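Local atomic coordinates of BRIC1 (PDB entry 6FF6), a protein that is a computationally designed de novo repeat protein with a novel, corrugated helical architecture, resembling histidine-phosphotransfer domains in sequence, whose biological activity, if any, is not known. Residues Leu42-Glu47 with Asp100-Phe105; Glu52-Ile57 with Asp88-Gly93; Arg59-Ile64 with Asp110-Met115. All blocks are in the same frame, centred on the assembly; numbering follows the deposited sequence.

Contact 1 (Leu42-Glu47 with Asp100-Phe105); sequences LDLVPE and DIINLF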
# COMPACT_ATOMS: atom_id res chain seq x y z
N LEU A 42 21.71 -23.97 -5.31
CA LEU A 42 21.70 -25.38 -5.64
C LEU A 42 23.07 -25.87 -5.96
O LEU A 42 23.36 -27.05 -5.73
CB LEU A 42 20.74 -25.64 -6.81
CG LEU A 42 19.25 -25.48 -6.51
CD1 LEU A 42 18.47 -25.63 -7.75
CD2 LEU A 42 18.78 -26.48 -5.47
N ASP A 43 23.94 -24.98 -6.45
CA ASP A 43 25.33 -25.34 -6.80
C ASP A 43 26.33 -25.20 -5.66
O ASP A 43 27.52 -25.44 -5.89
CB ASP A 43 25.81 -24.55 -8.03
CG ASP A 43 25.07 -24.85 -9.31
OD1 ASP A 43 24.55 -25.98 -9.45
OD2 ASP A 43 25.01 -23.95 -10.18
N LEU A 44 25.87 -24.85 -4.46
CA LEU A 44 26.72 -24.71 -3.29
C LEU A 44 27.17 -26.07 -2.80
O LEU A 44 26.35 -27.00 -2.79
CB LEU A 44 25.96 -24.01 -2.15
CG LEU A 44 25.81 -22.51 -2.25
CD1 LEU A 44 24.80 -22.03 -1.26
CD2 LEU A 44 27.14 -21.81 -1.99
N VAL A 45 28.47 -26.17 -2.40
CA VAL A 45 29.03 -27.38 -1.83
C VAL A 45 28.97 -27.19 -0.31
O VAL A 45 29.64 -26.30 0.21
CB VAL A 45 30.46 -27.75 -2.34
CG1 VAL A 45 30.91 -29.11 -1.81
CG2 VAL A 45 30.53 -27.72 -3.87
N PRO A 46 28.12 -27.97 0.39
CA PRO A 46 27.99 -27.80 1.86
C PRO A 46 29.28 -27.89 2.69
O PRO A 46 29.43 -27.15 3.67
CB PRO A 46 27.01 -28.91 2.27
CG PRO A 46 26.32 -29.32 1.01
CD PRO A 46 27.26 -29.06 -0.12
N GLU A 47 30.19 -28.79 2.32
CA GLU A 47 31.44 -28.97 3.04
C GLU A 47 32.46 -27.88 2.76
O GLU A 47 33.14 -27.43 3.69
CB GLU A 47 32.01 -30.36 2.76
CG GLU A 47 31.16 -31.48 3.34
CD GLU A 47 31.89 -32.79 3.56
OE1 GLU A 47 33.05 -32.75 4.04
OE2 GLU A 47 31.30 -33.85 3.26
N ASP A 100 21.13 -28.31 6.08
CA ASP A 100 20.03 -27.61 6.77
C ASP A 100 20.06 -26.11 6.47
O ASP A 100 19.01 -25.53 6.16
CB ASP A 100 20.07 -27.85 8.31
CG ASP A 100 20.37 -29.25 8.83
OD1 ASP A 100 21.50 -29.77 8.57
OD2 ASP A 100 19.53 -29.81 9.57
N ILE A 101 21.24 -25.48 6.58
CA ILE A 101 21.47 -24.06 6.35
C ILE A 101 21.18 -23.70 4.93
O ILE A 101 20.50 -22.71 4.69
CB ILE A 101 22.87 -23.64 6.84
CG1 ILE A 101 22.85 -23.61 8.38
CG2 ILE A 101 23.30 -22.29 6.27
CD1 ILE A 101 24.15 -23.81 9.05
N ILE A 102 21.61 -24.55 4.00
CA ILE A 102 21.33 -24.35 2.58
C ILE A 102 19.81 -24.42 2.32
O ILE A 102 19.28 -23.60 1.55
CB ILE A 102 22.19 -25.30 1.69
CG1 ILE A 102 23.69 -24.90 1.81
CG2 ILE A 102 21.75 -25.23 0.23
CD1 ILE A 102 24.73 -25.88 1.28
N ASN A 103 19.09 -25.32 3.01
CA ASN A 103 17.64 -25.42 2.87
C ASN A 103 16.97 -24.17 3.39
O ASN A 103 15.97 -23.73 2.80
CB ASN A 103 17.10 -26.64 3.59
CG ASN A 103 17.39 -27.93 2.90
OD1 ASN A 103 17.56 -27.99 1.67
ND2 ASN A 103 17.45 -29.01 3.67
N LEU A 104 17.51 -23.58 4.48
CA LEU A 104 17.02 -22.33 5.05
C LEU A 104 17.19 -21.19 4.03
O LEU A 104 16.27 -20.39 3.85
CB LEU A 104 17.80 -21.98 6.31
CG LEU A 104 17.02 -21.79 7.57
CD1 LEU A 104 17.95 -21.82 8.75
CD2 LEU A 104 16.25 -20.48 7.54
N PHE A 105 18.35 -21.15 3.33
CA PHE A 105 18.66 -20.19 2.28
C PHE A 105 17.67 -20.33 1.16
O PHE A 105 17.22 -19.33 0.61
CB PHE A 105 20.08 -20.39 1.76
CG PHE A 105 21.19 -19.76 2.58
CD1 PHE A 105 21.05 -18.48 3.09
CD2 PHE A 105 22.39 -20.42 2.79
CE1 PHE A 105 22.09 -17.88 3.81
CE2 PHE A 105 23.42 -19.82 3.53
CZ PHE A 105 23.25 -18.58 4.07
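P46 and I102 bring the two backbones nearest, with their CA atoms 7.5 Å apart, where the loop leaving helix 23-42 passes the start of helix 99-121 in a four-helix bundle whose sequence matches the histidine-phosphotransfer (Hpt) family. The loop has no regular structure: L42 is still helical, L44 and V45 are extended, and P46 returns to helical backbone angles. Opposite it, 100-105 is regular helix, with L104 N bonded to D100 O and F105 N to I101 O. The contact is apolar, carried by the end of I102 against L44 and the P46 ring.

I102 carries it, through its terminal methyl. CG1 leaves beside the backbone N, opposite the carbonyl carbon (chi1 -67°), and the chain then runs on extended (chi2 166°), which pushes CD1 out to the loop. There CD1 lies over one face of the P46 ring, near its middle: it is 3.8 Å from P46 CG, 3.9 Å from P46 CB and 4.1 Å from P46 N. The two side chains meet at about a right angle, so the isoleucine ends on the flat of the proline instead of running alongside it.

L44 comes to the same methyl from another part of the loop. It touches with the root of its side chain, while its two end methyls are turned into the bundle, where the side chain packs against L54 and I57 of helix 51-71. F105, a turn further along helix 99-121, faces helix 74-92 and lies on M83, M86, L87 and A90. The loop thus closes over one end of the apolar interior, and within 100-105 it is I102 that the loop touches. L44 CB completes the grip on that methyl, 4.1 Å from I102 CD1.

Contact 2 (Glu52-Ile57 with Asp88-Gly93); sequences EQLNAI and DFARRG
L54 and N55 meet A90 and R91 in an antiparallel helix-helix contact, apolar on its inner side and polar on its outer side. Helices 51-71 and 74-92 follow each other in the chain as a helical hairpin, half of the Hpt-like four-helix bundle; the local axes come within 9.1 Å at 156°. On the inner side L54 forks over the partner backbone: CD2 reaches A90 CB at 3.9 Å, while CD1 lies by A90 O and R91 CA. L54 CB and R91 CB come to 3.8 Å.

With chi1 of R91 at 76°, CG stands between the backbone N and the carbonyl carbon, and the extended chain runs across to N55. The guanidinium takes N55 OD1 at its edge, in plane, but approaches from above the amide plane; the two flat groups are 63° apart. On its other flank R91 grips D88 side-on, NE and NH1 both on OD1, and R92 NE adds a third bond to that oxygen. This salt-bridge network helps fix the guanidinium, which also makes a cation-pi contact with F58. Between the two segments the one hydrogen bond runs from R91 NH2 to N55 OD1, at 2.9 Å.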
# COMPACT_ATOMS: atom_id res chain seq x y z
N GLU A 52 32.73 -17.40 -4.44
CA GLU A 52 32.27 -16.79 -5.70
C GLU A 52 30.76 -16.98 -5.89
O GLU A 52 30.08 -16.01 -6.26
CB GLU A 52 33.07 -17.30 -6.91
CG GLU A 52 33.82 -16.21 -7.66
CD GLU A 52 35.31 -16.43 -7.83
OE1 GLU A 52 35.70 -17.49 -8.38
OE2 GLU A 52 36.09 -15.55 -7.42
N GLN A 53 30.23 -18.19 -5.60
CA GLN A 53 28.77 -18.49 -5.66
C GLN A 53 28.05 -17.75 -4.55
O GLN A 53 26.96 -17.23 -4.78
CB GLN A 53 28.48 -20.00 -5.57
CG GLN A 53 28.94 -20.79 -6.81
CD GLN A 53 29.14 -22.29 -6.59
OE1 GLN A 53 29.38 -22.79 -5.48
NE2 GLN A 53 29.07 -23.04 -7.68
N LEU A 54 28.70 -17.65 -3.36
CA LEU A 54 28.15 -16.91 -2.22
C LEU A 54 28.04 -15.44 -2.54
O LEU A 54 27.03 -14.83 -2.22
CB LEU A 54 28.95 -17.14 -0.94
CG LEU A 54 28.87 -18.56 -0.38
CD1 LEU A 54 30.04 -18.87 0.51
CD2 LEU A 54 27.55 -18.81 0.30
N ASN A 55 29.05 -14.91 -3.23
CA ASN A 55 29.09 -13.52 -3.69
C ASN A 55 28.04 -13.25 -4.72
O ASN A 55 27.44 -12.18 -4.67
CB ASN A 55 30.46 -13.16 -4.22
CG ASN A 55 31.39 -12.67 -3.14
OD1 ASN A 55 30.98 -12.36 -2.01
ND2 ASN A 55 32.65 -12.56 -3.47
N ALA A 56 27.78 -14.22 -5.62
CA ALA A 56 26.72 -14.14 -6.63
C ALA A 56 25.35 -14.05 -5.99
O ALA A 56 24.57 -13.18 -6.35
CB ALA A 56 26.78 -15.34 -7.57
N ILE A 57 25.08 -14.90 -4.99
CA ILE A 57 23.80 -14.89 -4.27
C ILE A 57 23.65 -13.57 -3.52
O ILE A 57 22.58 -12.96 -3.51
CB ILE A 57 23.70 -16.11 -3.33
CG1 ILE A 57 23.74 -17.41 -4.13
CG2 ILE A 57 22.42 -16.04 -2.54
CD1 ILE A 57 24.27 -18.59 -3.38
N ASP A 88 26.13 -12.81 4.41
CA ASP A 88 27.31 -12.06 4.80
C ASP A 88 28.15 -12.91 5.75
O ASP A 88 29.36 -12.91 5.62
CB ASP A 88 26.94 -10.71 5.42
CG ASP A 88 27.40 -9.47 4.65
OD1 ASP A 88 28.46 -9.55 3.96
OD2 ASP A 88 26.72 -8.42 4.74
N PHE A 89 27.49 -13.69 6.65
CA PHE A 89 28.21 -14.61 7.53
C PHE A 89 28.79 -15.76 6.68
O PHE A 89 29.92 -16.18 6.90
CB PHE A 89 27.30 -15.22 8.62
CG PHE A 89 26.40 -14.34 9.45
CD1 PHE A 89 26.86 -13.14 9.98
CD2 PHE A 89 25.10 -14.74 9.75
CE1 PHE A 89 26.01 -12.32 10.74
CE2 PHE A 89 24.25 -13.92 10.52
CZ PHE A 89 24.71 -12.72 11.01
N ALA A 90 28.01 -16.28 5.73
CA ALA A 90 28.44 -17.39 4.91
C ALA A 90 29.65 -17.05 4.06
O ALA A 90 30.65 -17.77 4.13
CB ALA A 90 27.30 -17.89 4.04
N ARG A 91 29.59 -15.92 3.32
CA ARG A 91 30.67 -15.50 2.42
C ARG A 91 31.90 -15.04 3.18
O ARG A 91 33.01 -15.18 2.66
CB ARG A 91 30.19 -14.46 1.39
CG ARG A 91 29.99 -13.04 1.93
CD ARG A 91 29.37 -12.15 0.88
NE ARG A 91 29.32 -10.75 1.33
CZ ARG A 91 29.98 -9.76 0.75
NH1 ARG A 91 29.87 -8.52 1.21
NH2 ARG A 91 30.78 -9.99 -0.28
N ARG A 92 31.72 -14.51 4.39
CA ARG A 92 32.87 -14.07 5.17
C ARG A 92 33.46 -15.22 5.97
O ARG A 92 34.66 -15.21 6.26
CB ARG A 92 32.55 -12.83 6.02
CG ARG A 92 32.33 -11.59 5.16
CD ARG A 92 31.68 -10.46 5.91
NE ARG A 92 31.42 -9.33 5.02
CZ ARG A 92 32.27 -8.33 4.79
NH1 ARG A 92 33.47 -8.32 5.37
NH2 ARG A 92 31.93 -7.33 3.99
N GLY A 93 32.65 -16.24 6.25
CA GLY A 93 33.10 -17.43 6.97
C GLY A 93 32.71 -17.50 8.43
O GLY A 93 33.19 -18.37 9.16

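Contact 3 (Arg59-Ile64 with Asp110-Met115); sequences RAAHSI and DLMQRM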
# COMPACT_ATOMS: atom_id res chain seq x y z
N ARG A 59 25.10 -10.62 -4.33
CA ARG A 59 24.91 -9.55 -5.33
C ARG A 59 23.48 -9.47 -5.79
O ARG A 59 22.94 -8.37 -5.92
CB ARG A 59 25.79 -9.79 -6.55
CG ARG A 59 27.22 -9.38 -6.37
CD ARG A 59 28.08 -10.22 -7.27
NE ARG A 59 29.47 -10.14 -6.89
CZ ARG A 59 30.48 -10.09 -7.75
NH1 ARG A 59 30.24 -10.15 -9.06
NH2 ARG A 59 31.72 -9.97 -7.32
N ALA A 60 22.87 -10.63 -6.06
CA ALA A 60 21.48 -10.70 -6.51
C ALA A 60 20.56 -10.21 -5.39
O ALA A 60 19.66 -9.43 -5.66
CB ALA A 60 21.13 -12.12 -6.90
N ALA A 61 20.82 -10.62 -4.14
CA ALA A 61 20.03 -10.17 -2.98
C ALA A 61 20.19 -8.66 -2.76
O ALA A 61 19.22 -7.96 -2.56
CB ALA A 61 20.44 -10.94 -1.73
N HIS A 62 21.41 -8.15 -2.87
CA HIS A 62 21.66 -6.73 -2.71
C HIS A 62 20.90 -5.91 -3.76
O HIS A 62 20.28 -4.88 -3.40
CB HIS A 62 23.16 -6.46 -2.78
CG HIS A 62 23.52 -5.06 -2.42
ND1 HIS A 62 23.41 -4.03 -3.34
CD2 HIS A 62 24.00 -4.57 -1.26
CE1 HIS A 62 23.83 -2.95 -2.70
NE2 HIS A 62 24.18 -3.22 -1.45
N SER A 63 20.92 -6.36 -5.05
CA SER A 63 20.20 -5.68 -6.12
C SER A 63 18.68 -5.61 -5.83
O SER A 63 18.08 -4.54 -5.97
CB SER A 63 20.45 -6.35 -7.46
OG SER A 63 21.82 -6.21 -7.81
N ILE A 64 18.09 -6.73 -5.41
CA ILE A 64 16.68 -6.78 -5.06
C ILE A 64 16.35 -5.83 -3.88
O ILE A 64 15.32 -5.15 -3.93
CB ILE A 64 16.23 -8.23 -4.81
CG1 ILE A 64 16.28 -9.04 -6.12
CG2 ILE A 64 14.84 -8.28 -4.16
CD1 ILE A 64 16.27 -10.50 -5.95
N ASP A 110 12.72 -18.33 -1.38
CA ASP A 110 11.29 -18.51 -1.69
C ASP A 110 10.45 -17.44 -1.06
O ASP A 110 9.49 -16.99 -1.70
CB ASP A 110 10.80 -19.88 -1.23
CG ASP A 110 11.36 -21.03 -2.02
OD1 ASP A 110 11.74 -20.81 -3.22
OD2 ASP A 110 11.42 -22.15 -1.47
N LEU A 111 10.83 -17.02 0.17
CA LEU A 111 10.16 -15.93 0.87
C LEU A 111 10.29 -14.64 0.06
O LEU A 111 9.27 -14.02 -0.24
CB LEU A 111 10.70 -15.73 2.28
CG LEU A 111 9.95 -14.68 3.09
CD1 LEU A 111 8.40 -14.96 3.12
CD2 LEU A 111 10.61 -14.47 4.45
N MET A 112 11.52 -14.30 -0.37
CA MET A 112 11.79 -13.18 -1.27
C MET A 112 10.90 -13.26 -2.55
O MET A 112 10.34 -12.25 -2.98
CB MET A 112 13.26 -13.17 -1.67
CG MET A 112 14.15 -12.68 -0.59
SD MET A 112 15.89 -12.88 -1.01
CE MET A 112 16.08 -11.66 -2.26
N GLN A 113 10.75 -14.46 -3.13
CA GLN A 113 9.90 -14.67 -4.29
C GLN A 113 8.44 -14.40 -3.93
O GLN A 113 7.77 -13.69 -4.67
CB GLN A 113 10.07 -16.09 -4.85
CG GLN A 113 9.25 -16.35 -6.10
CD GLN A 113 9.75 -15.56 -7.29
OE1 GLN A 113 10.86 -15.78 -7.78
NE2 GLN A 113 8.94 -14.62 -7.78
N ARG A 114 7.96 -14.94 -2.80
CA ARG A 114 6.56 -14.77 -2.34
C ARG A 114 6.21 -13.31 -2.05
O ARG A 114 5.12 -12.86 -2.42
CB ARG A 114 6.23 -15.69 -1.15
CG ARG A 114 5.99 -17.15 -1.61
CD ARG A 114 5.50 -18.12 -0.55
NE ARG A 114 6.28 -18.01 0.68
CZ ARG A 114 7.18 -18.90 1.10
NH1 ARG A 114 7.41 -20.01 0.41
NH2 ARG A 114 7.84 -18.70 2.24
N MET A 115 7.16 -12.58 -1.43
CA MET A 115 7.06 -11.16 -1.11
C MET A 115 7.05 -10.32 -2.38
O MET A 115 6.22 -9.43 -2.53
CB MET A 115 8.17 -10.72 -0.13
CG MET A 115 7.98 -11.30 1.29
SD MET A 115 6.32 -11.03 2.00
CE MET A 115 5.52 -12.64 1.71
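M112 reaches across to I64 and A61, and it does so with one atom. CB leaves helix 99-121 toward helix 51-71, but is still 5.7 Å from I64 CG2. CG stays clear of the other segment. The chain runs straight through the next bond (chi2 173°) to SD, which is 5.0 Å from A61 CB. The turn comes last: chi3 of 71° bends CE off the line of the chain and up against the other helix. CE then sits 3.9 Å from I64 CD1 and 4.1 Å from I64 CG2, touching both branches of the isoleucine, with A61 CA a little further off at 4.3 Å.

The two helices stand well apart here, the nearest CA pair being I64 and M112 at 8.9 Å. This is the buried middle of a four-helix bundle of Hpt type, where long side chains bridge helices that do not follow each other in the chain. V80 of helix 74-92 packs on both I64 and M112, and L33 of helix 23-42 also meets I64, so all four helices come together round this point.

The backs of the helices do other work. H62 opens a sequence like the HxxKG signature of Hpt domains and points away from M112. R114 forms a salt bridge with D132 of the second subunit. On the outer side of helix 51-71, R59 O accepts two bonds, from S63 N and from S63 OG, which approach from opposite faces of its carbonyl plane; the hydroxyl bond is 3.1 Å long.

Overall arrangement
All three contacts belong to one four-helix bundle and grade from its end to its middle. Contacts 1 and 2 are partly buried, with centres 11 Å apart, and they touch directly: L44 CD2 meets L54 CD2 at 3.8 Å, joining the loop to helix 51-71. Contact 3 is fully buried, about 17 Å from contact 1 and 15 Å from contact 2, centre to centre. It shares helix 51-71 with contact 2 and helix 99-121 with contact 1. Chemistry follows place: contacts 1 and 3 are purely apolar and each turns on one terminal methyl, whereas contact 2 adds a hydrogen bond across its more exposed flank, from an arginine held by a salt-bridge network in its own helix.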